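Local coordinates for 6'''-hydroxyparomomycin C oxidase (Microbacterium trichothecenolyticum, PDB 7DVE), which catalyses the FAD-dependent oxidation of the C3 sugar hydroxyl in C-glycosides such as isoorientin and mangiferin, reducing oxygen to hydrogen peroxide, at residues T277-W282 against D389-G394; A356-D359 against S365-G368; R414-I419 against D432-M437. All blocks are in the same frame, centred on the assembly; numbering follows the deposited sequence.

Interaction 1: residues T277-W282 against D389-G394; sequences TPQLLW and DVDGYG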
loop_
_atom_site.group_PDB
_atom_site.type_symbol
_atom_site.label_atom_id
_atom_site.label_comp_id
_atom_site.label_asym_id
_atom_site.label_seq_id
_atom_site.Cartn_x
_atom_site.Cartn_y
_atom_site.Cartn_z
ATOM N N THR A 277 -11.398 5.454 3.127
ATOM C CA THR A 277 -11.437 6.864 2.731
ATOM C C THR A 277 -12.754 7.221 2.048
ATOM O O THR A 277 -13.412 8.190 2.482
ATOM C CB THR A 277 -10.228 7.186 1.837
ATOM O OG1 THR A 277 -9.017 7.063 2.590
ATOM C CG2 THR A 277 -10.329 8.586 1.250
ATOM N N PRO A 278 -13.200 6.504 0.998
ATOM C CA PRO A 278 -14.579 6.737 0.511
ATOM C C PRO A 278 -15.626 6.536 1.594
ATOM O O PRO A 278 -16.620 7.272 1.610
ATOM C CB PRO A 278 -14.753 5.710 -0.621
ATOM C CG PRO A 278 -13.394 5.268 -0.977
ATOM C CD PRO A 278 -12.533 5.423 0.249
ATOM N N GLN A 279 -15.435 5.556 2.493
ATOM C CA GLN A 279 -16.358 5.376 3.616
ATOM C C GLN A 279 -16.531 6.664 4.415
ATOM O O GLN A 279 -17.663 7.116 4.656
ATOM C CB GLN A 279 -15.864 4.249 4.524
ATOM C CG GLN A 279 -16.865 3.813 5.584
ATOM C CD GLN A 279 -16.298 2.747 6.489
ATOM O OE1 GLN A 279 -15.119 2.792 6.874
ATOM N NE2 GLN A 279 -17.122 1.765 6.822
ATOM N N LEU A 280 -15.411 7.260 4.848
ATOM C CA LEU A 280 -15.479 8.469 5.658
ATOM C C LEU A 280 -16.117 9.612 4.883
ATOM O O LEU A 280 -16.940 10.356 5.432
ATOM C CB LEU A 280 -14.081 8.851 6.145
ATOM C CG LEU A 280 -13.933 10.221 6.803
ATOM C CD1 LEU A 280 -14.874 10.342 8.000
ATOM C CD2 LEU A 280 -12.481 10.449 7.214
ATOM N N LEU A 281 -15.770 9.755 3.595
ATOM C CA LEU A 281 -16.359 10.839 2.807
ATOM C C LEU A 281 -17.867 10.645 2.646
ATOM O O LEU A 281 -18.637 11.600 2.767
ATOM C CB LEU A 281 -15.673 10.956 1.436
ATOM C CG LEU A 281 -14.166 11.286 1.286
ATOM C CD1 LEU A 281 -13.874 12.082 0.016
ATOM C CD2 LEU A 281 -13.591 11.988 2.503
ATOM N N TRP A 282 -18.310 9.409 2.401
ATOM C CA TRP A 282 -19.747 9.125 2.310
ATOM C C TRP A 282 -20.452 9.448 3.623
ATOM O O TRP A 282 -21.475 10.140 3.638
ATOM C CB TRP A 282 -19.975 7.663 1.916
ATOM C CG TRP A 282 -21.428 7.237 1.925
ATOM C CD1 TRP A 282 -22.140 6.753 2.987
ATOM C CD2 TRP A 282 -22.326 7.244 0.812
ATOM N NE1 TRP A 282 -23.434 6.479 2.607
ATOM C CE2 TRP A 282 -23.570 6.771 1.275
ATOM C CE3 TRP A 282 -22.198 7.608 -0.531
ATOM C CZ2 TRP A 282 -24.682 6.651 0.440
ATOM C CZ3 TRP A 282 -23.312 7.504 -1.361
ATOM C CH2 TRP A 282 -24.532 7.031 -0.873
ATOM N N ASP A 389 -26.869 -0.150 7.920
ATOM C CA ASP A 389 -25.902 -1.064 8.504
ATOM C C ASP A 389 -24.542 -0.391 8.679
ATOM O O ASP A 389 -24.164 0.519 7.929
ATOM C CB ASP A 389 -25.762 -2.308 7.633
ATOM C CG ASP A 389 -27.095 -2.888 7.240
ATOM O OD1 ASP A 389 -28.082 -2.674 7.973
ATOM O OD2 ASP A 389 -27.166 -3.555 6.187
ATOM N N VAL A 390 -23.803 -0.865 9.684
ATOM C CA VAL A 390 -22.513 -0.304 10.055
ATOM C C VAL A 390 -21.540 -1.447 10.301
ATOM O O VAL A 390 -21.932 -2.592 10.541
ATOM C CB VAL A 390 -22.592 0.591 11.312
ATOM C CG1 VAL A 390 -23.409 1.852 11.040
ATOM C CG2 VAL A 390 -23.155 -0.215 12.498
ATOM N N ASP A 391 -20.256 -1.122 10.229
ATOM C CA ASP A 391 -19.218 -2.112 10.458
ATOM C C ASP A 391 -18.859 -2.113 11.944
ATOM O O ASP A 391 -19.539 -1.491 12.767
ATOM C CB ASP A 391 -18.033 -1.851 9.526
ATOM C CG ASP A 391 -17.253 -0.586 9.868
ATOM O OD1 ASP A 391 -17.523 0.061 10.907
ATOM O OD2 ASP A 391 -16.347 -0.233 9.067
ATOM N N GLY A 392 -17.777 -2.807 12.305
ATOM C CA GLY A 392 -17.397 -2.925 13.702
ATOM C C GLY A 392 -16.984 -1.622 14.347
ATOM O O GLY A 392 -16.939 -1.543 15.578
ATOM N N TYR A 393 -16.678 -0.602 13.541
ATOM C CA TYR A 393 -16.388 0.755 13.997
ATOM C C TYR A 393 -17.613 1.675 13.988
ATOM O O TYR A 393 -17.505 2.845 14.387
ATOM C CB TYR A 393 -15.285 1.365 13.120
ATOM C CG TYR A 393 -13.940 0.667 13.216
ATOM C CD1 TYR A 393 -13.123 0.855 14.315
ATOM C CD2 TYR A 393 -13.491 -0.173 12.206
ATOM C CE1 TYR A 393 -11.897 0.227 14.410
ATOM C CE2 TYR A 393 -12.260 -0.804 12.292
ATOM C CZ TYR A 393 -11.466 -0.594 13.396
ATOM O OH TYR A 393 -10.235 -1.198 13.517
ATOM N N GLY A 394 -18.769 1.187 13.536
ATOM C CA GLY A 394 -19.949 2.026 13.428
ATOM C C GLY A 394 -19.983 2.959 12.240
ATOM O O GLY A 394 -20.783 3.902 12.236
#
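Gln279 and Asp391 extend toward each other from the two sides of the contact, and a hydrogen bond between their ends is the one direct link between the helix and the turn. Gln279 NE2 donates to Asp391 OD2 at 3.1 Å with a nearly straight N-H...O angle of 164°. The two flat groups stand almost perpendicular. The carboxylate oxygen lies close to the plane of the amide, whereas the amide nitrogen meets OD2 from well above the carboxylate plane. An extended chain, with CG anti to the backbone N (chi1 -170°), carries the amide straight out from the helix. The same NE2 also donates to Pro396 O, so two acceptors fix the rotation of the amide. The second oxygen, Asp391 OD1, accepts from Tyr393 N at 2.8 Å, closing an Asx turn over a type I beta turn that runs to Gly394, and it takes a further bond from Met395 N. Its own turn, through OD1, holds the carboxylate while OD2 takes the glutamine N-H. The side chain of Gln279 lies about 6 Å from the bound FAD. Helix 276-283 follows a strand of the five-stranded parallel sheet, placing the contact in the Rossmann-type FAD-binding domain of a GMC oxidoreductase.

Interaction 2: residues A356-D359 against S365-G368; sequences ADDD and SIVG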
loop_
_atom_site.group_PDB
_atom_site.type_symbol
_atom_site.label_atom_id
_atom_site.label_comp_id
_atom_site.label_asym_id
_atom_site.label_seq_id
_atom_site.Cartn_x
_atom_site.Cartn_y
_atom_site.Cartn_z
ATOM N N ALA A 356 5.171 -21.677 0.079
ATOM C CA ALA A 356 5.779 -22.962 0.386
ATOM C C ALA A 356 6.631 -22.794 1.636
ATOM O O ALA A 356 6.781 -21.693 2.174
ATOM C CB ALA A 356 6.617 -23.475 -0.786
ATOM N N ASP A 357 7.172 -23.901 2.108
ATOM C CA ASP A 357 8.155 -23.877 3.176
ATOM C C ASP A 357 9.525 -24.034 2.552
ATOM O O ASP A 357 9.685 -24.781 1.577
ATOM C CB ASP A 357 7.932 -24.998 4.201
ATOM C CG ASP A 357 6.614 -24.868 4.926
ATOM O OD1 ASP A 357 6.334 -23.770 5.459
ATOM O OD2 ASP A 357 5.872 -25.873 5.009
ATOM N N ASP A 358 10.504 -23.328 3.111
ATOM C CA ASP A 358 11.878 -23.516 2.673
ATOM C C ASP A 358 12.331 -24.914 3.052
ATOM O O ASP A 358 11.839 -25.511 4.013
ATOM C CB ASP A 358 12.806 -22.472 3.303
ATOM C CG ASP A 358 14.048 -22.157 2.438
ATOM O OD1 ASP A 358 14.117 -22.610 1.268
ATOM O OD2 ASP A 358 14.959 -21.435 2.946
ATOM N N ASP A 359 13.252 -25.440 2.266
ATOM C CA ASP A 359 13.882 -26.714 2.553
ATOM C C ASP A 359 14.942 -26.502 3.638
ATOM O O ASP A 359 15.948 -25.820 3.400
ATOM C CB ASP A 359 14.492 -27.292 1.273
ATOM C CG ASP A 359 15.246 -28.586 1.520
ATOM O OD1 ASP A 359 15.110 -29.136 2.630
ATOM O OD2 ASP A 359 15.989 -29.050 0.615
ATOM N N SER A 365 16.836 -22.148 -1.238
ATOM C CA SER A 365 16.699 -22.756 -2.560
ATOM C C SER A 365 15.275 -22.740 -3.116
ATOM O O SER A 365 15.112 -22.887 -4.327
ATOM C CB SER A 365 17.220 -24.193 -2.533
ATOM O OG SER A 365 16.529 -24.946 -1.569
ATOM N N ILE A 366 14.255 -22.577 -2.278
ATOM C CA ILE A 366 12.870 -22.452 -2.732
ATOM C C ILE A 366 12.540 -20.976 -2.848
ATOM O O ILE A 366 12.695 -20.228 -1.876
ATOM C CB ILE A 366 11.890 -23.137 -1.756
ATOM C CG1 ILE A 366 12.299 -24.583 -1.435
ATOM C CG2 ILE A 366 10.484 -23.069 -2.295
ATOM C CD1 ILE A 366 12.562 -25.419 -2.614
ATOM N N VAL A 367 12.059 -20.552 -4.020
ATOM C CA VAL A 367 11.740 -19.144 -4.254
ATOM C C VAL A 367 10.318 -19.041 -4.765
ATOM O O VAL A 367 9.857 -19.909 -5.511
ATOM C CB VAL A 367 12.697 -18.454 -5.252
ATOM C CG1 VAL A 367 14.063 -18.253 -4.620
ATOM C CG2 VAL A 367 12.790 -19.248 -6.528
ATOM N N GLY A 368 9.634 -17.968 -4.365
ATOM C CA GLY A 368 8.293 -17.677 -4.815
ATOM C C GLY A 368 8.299 -16.710 -5.983
ATOM O O GLY A 368 9.215 -15.906 -6.139
#
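The carboxylate of Asp358 is the flat group nearest the strand, and it turns one oxygen, rather than a face, toward Ser365 and Ile366. Asp358 OD1 lies 3.5 Å from Ile366 N and 3.7 Å from Ser365 N, a loose polar approach. On one side of the carboxylate plane sits the backbone N of Asp359, clearly tilted out of it, which donates a weak hydrogen bond to Asp358 OD1 at 3.1 Å. The other oxygen, OD2, accepts from the backbone N of Gly364, so the group bridges the two arms of the connection. A first torsion of -152° swings the carboxylate in toward the strand although the bond to CB does not aim there. The segment 356-359 belongs to the loop that leaves strand 341-347 and returns as strand 366-373, its antiparallel neighbour in the large antiparallel sheet; strand 366-373 pairs on its other edge with strand 300-307. Such a sheet, backed by helices, is as in the substrate-binding domain of GMC oxidoreductases. Ile366 supplies the apolar part of the contact. Its two branches diverge: CG1 lies alongside the loop backbone, 3.9 Å from Asp359 N and 4.0 Å from Asp357 O, while CG2 turns the other way to meet Ala356 CB at 4.2 Å. Leu430 of strand 427-436 touches both Ala356 and Ile366. Asp357 points outward and forms a salt bridge with Lys354, and Asp359 OD1 accepts from Ala361 N within the loop.

Interaction 3: residues R414-I419 against D432-M437; sequences RAKAEI and DRPFVM
Ile419 lays its CG2 methyl against the ring of Pro434, 3.5 Å from CB and 3.7 Å from CG, the two side chains running antiparallel alongside each other. It is the short branch of the isoleucine that does this work. The first torsion (chi1 -165°) sends CG1 to the far side of CB from the backbone N, which leaves CG2 between that nitrogen and the carbonyl carbon, facing the proline. One helical turn earlier, the same ring is met by Lys416: its CB is 4.0 Å from Pro434 CG, and its backbone O lies 3.9 Å from that same carbon. The proline therefore fits against two residues spaced three apart on the helix, a compact apolar wedge with no hydrogen bond across the interface. Helix 406-424 runs directly into strand 427-436, so the packing folds a helix back over the strand that follows it. This helix on an antiparallel sheet is consistent with the substrate-binding domain of GMC oxidoreductases. Ile301 of the adjacent antiparallel strand 300-307 touches both Ile419 and Pro434, and the side chain of Ile419 extends the apolar layer to Phe303 and Leu369. Farther along the strand, Val436 lies nearly perpendicular to the lysine chain, its CG2 3.9 Å from Lys416 CD. A bend at chi3 (66°) turns the end of the lysine beyond this point, and Lys416 NZ remains 6.4 Å from Arg433 NH1, a like charge that would be expected to disfavour closer approach.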
loop_
_atom_site.group_PDB
_atom_site.type_symbol
_atom_site.label_atom_id
_atom_site.label_comp_id
_atom_site.label_asym_id
_atom_site.label_seq_id
_atom_site.Cartn_x
_atom_site.Cartn_y
_atom_site.Cartn_z
ATOM N N ARG A 414 -2.843 -15.157 -19.882
ATOM C CA ARG A 414 -1.482 -14.777 -20.253
ATOM C C ARG A 414 -0.549 -14.830 -19.047
ATOM O O ARG A 414 0.535 -15.427 -19.103
ATOM C CB ARG A 414 -1.480 -13.381 -20.894
ATOM C CG ARG A 414 -2.064 -13.333 -22.299
ATOM C CD ARG A 414 -1.877 -11.954 -22.967
ATOM N NE ARG A 414 -0.481 -11.651 -23.270
ATOM C CZ ARG A 414 -0.029 -10.453 -23.626
ATOM N NH1 ARG A 414 -0.832 -9.402 -23.709
ATOM N NH2 ARG A 414 1.262 -10.305 -23.911
ATOM N N ALA A 415 -0.945 -14.202 -17.946
ATOM C CA ALA A 415 -0.078 -14.183 -16.772
ATOM C C ALA A 415 0.262 -15.600 -16.301
ATOM O O ALA A 415 1.388 -15.866 -15.874
ATOM C CB ALA A 415 -0.732 -13.368 -15.657
ATOM N N LYS A 416 -0.690 -16.532 -16.393
ATOM C CA LYS A 416 -0.410 -17.911 -15.977
ATOM C C LYS A 416 0.687 -18.557 -16.838
ATOM O O LYS A 416 1.661 -19.146 -16.313
ATOM C CB LYS A 416 -1.698 -18.724 -16.017
ATOM C CG LYS A 416 -2.723 -18.180 -15.033
ATOM C CD LYS A 416 -4.083 -18.780 -15.292
ATOM C CE LYS A 416 -4.039 -20.261 -15.004
ATOM N NZ LYS A 416 -5.400 -20.770 -14.903
ATOM N N ALA A 417 0.571 -18.415 -18.165
ATOM C CA ALA A 417 1.616 -18.976 -19.025
ATOM C C ALA A 417 2.967 -18.293 -18.789
ATOM O O ALA A 417 4.017 -18.959 -18.763
ATOM C CB ALA A 417 1.203 -18.882 -20.494
ATOM N N GLU A 418 2.966 -16.978 -18.561
ATOM C CA GLU A 418 4.255 -16.306 -18.362
ATOM C C GLU A 418 4.889 -16.665 -17.022
ATOM O O GLU A 418 6.122 -16.752 -16.927
ATOM C CB GLU A 418 4.130 -14.783 -18.489
ATOM C CG GLU A 418 5.468 -14.012 -18.184
ATOM C CD GLU A 418 6.575 -14.221 -19.238
ATOM O OE1 GLU A 418 6.376 -15.021 -20.177
ATOM O OE2 GLU A 418 7.658 -13.581 -19.129
ATOM N N ILE A 419 4.097 -16.866 -15.972
ATOM C CA ILE A 419 4.743 -17.152 -14.699
ATOM C C ILE A 419 5.359 -18.537 -14.730
ATOM O O ILE A 419 6.431 -18.758 -14.154
ATOM C CB ILE A 419 3.785 -16.989 -13.506
ATOM C CG1 ILE A 419 4.615 -16.936 -12.216
ATOM C CG2 ILE A 419 2.810 -18.114 -13.461
ATOM C CD1 ILE A 419 3.851 -16.386 -11.015
ATOM N N ASP A 432 3.087 -28.175 -11.185
ATOM C CA ASP A 432 3.296 -27.849 -12.594
ATOM C C ASP A 432 2.454 -26.664 -13.048
ATOM O O ASP A 432 2.699 -26.127 -14.137
ATOM C CB ASP A 432 3.078 -29.072 -13.526
ATOM C CG ASP A 432 1.600 -29.469 -13.695
ATOM O OD1 ASP A 432 0.763 -29.014 -12.877
ATOM O OD2 ASP A 432 1.284 -30.276 -14.618
ATOM N N ARG A 433 1.494 -26.223 -12.243
ATOM C CA ARG A 433 0.699 -25.079 -12.652
ATOM C C ARG A 433 0.635 -24.044 -11.540
ATOM O O ARG A 433 0.772 -24.376 -10.357
ATOM C CB ARG A 433 -0.712 -25.519 -13.060
ATOM C CG ARG A 433 -0.742 -26.205 -14.413
ATOM C CD ARG A 433 -2.167 -26.322 -14.899
ATOM N NE ARG A 433 -2.278 -27.141 -16.101
ATOM C CZ ARG A 433 -2.132 -26.672 -17.337
ATOM N NH1 ARG A 433 -1.842 -25.401 -17.561
ATOM N NH2 ARG A 433 -2.279 -27.500 -18.371
ATOM N N PRO A 434 0.505 -22.776 -11.901
ATOM C CA PRO A 434 0.469 -21.703 -10.908
ATOM C C PRO A 434 -0.942 -21.588 -10.340
ATOM O O PRO A 434 -1.856 -22.243 -10.799
ATOM C CB PRO A 434 0.858 -20.481 -11.735
ATOM C CG PRO A 434 0.209 -20.784 -13.098
ATOM C CD PRO A 434 0.352 -22.266 -13.279
ATOM N N PHE A 435 -1.107 -20.718 -9.343
ATOM C CA PHE A 435 -2.369 -20.560 -8.620
ATOM C C PHE A 435 -2.867 -19.126 -8.757
ATOM O O PHE A 435 -2.126 -18.182 -8.463
ATOM C CB PHE A 435 -2.185 -20.907 -7.132
ATOM C CG PHE A 435 -3.463 -20.894 -6.315
ATOM C CD1 PHE A 435 -4.371 -21.937 -6.402
ATOM C CD2 PHE A 435 -3.724 -19.875 -5.410
ATOM C CE1 PHE A 435 -5.546 -21.959 -5.617
ATOM C CE2 PHE A 435 -4.905 -19.887 -4.617
ATOM C CZ PHE A 435 -5.810 -20.932 -4.725
ATOM N N VAL A 436 -4.120 -18.956 -9.170
ATOM C CA VAL A 436 -4.716 -17.617 -9.199
ATOM C C VAL A 436 -5.297 -17.332 -7.811
ATOM O O VAL A 436 -6.262 -17.970 -7.399
ATOM C CB VAL A 436 -5.799 -17.488 -10.288
ATOM C CG1 VAL A 436 -6.317 -16.035 -10.354
ATOM C CG2 VAL A 436 -5.261 -17.903 -11.663
ATOM N N MET A 437 -4.723 -16.357 -7.093
ATOM C CA MET A 437 -5.179 -16.025 -5.744
ATOM C C MET A 437 -6.618 -15.494 -5.781
ATOM O O MET A 437 -7.072 -15.006 -6.802
ATOM C CB MET A 437 -4.264 -14.969 -5.130
ATOM C CG MET A 437 -2.851 -15.442 -4.772
ATOM S SD MET A 437 -2.838 -16.840 -3.672
ATOM C CE MET A 437 -3.542 -16.106 -2.195
#

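Overall arrangement
Interaction 1 belongs to the FAD-binding part of the molecule, while interactions 2 and 3 lie together in the region built on the antiparallel sheet. Centre to centre, interaction 1 is about 40 Å from interaction 2, across the middle of the chain, and about 36 Å from interaction 3. The latter two are about 17 Å apart, with nearest atoms about 7 Å apart, and reach the same sheet through strands 366-373 and 427-436, each paired with strand 300-307. Along the chain, interaction 2 falls between the two segments of interaction 1, and interaction 3 follows both. The chain thus passes between the cofactor-binding and antiparallel-sheet parts more than once, tying the two together.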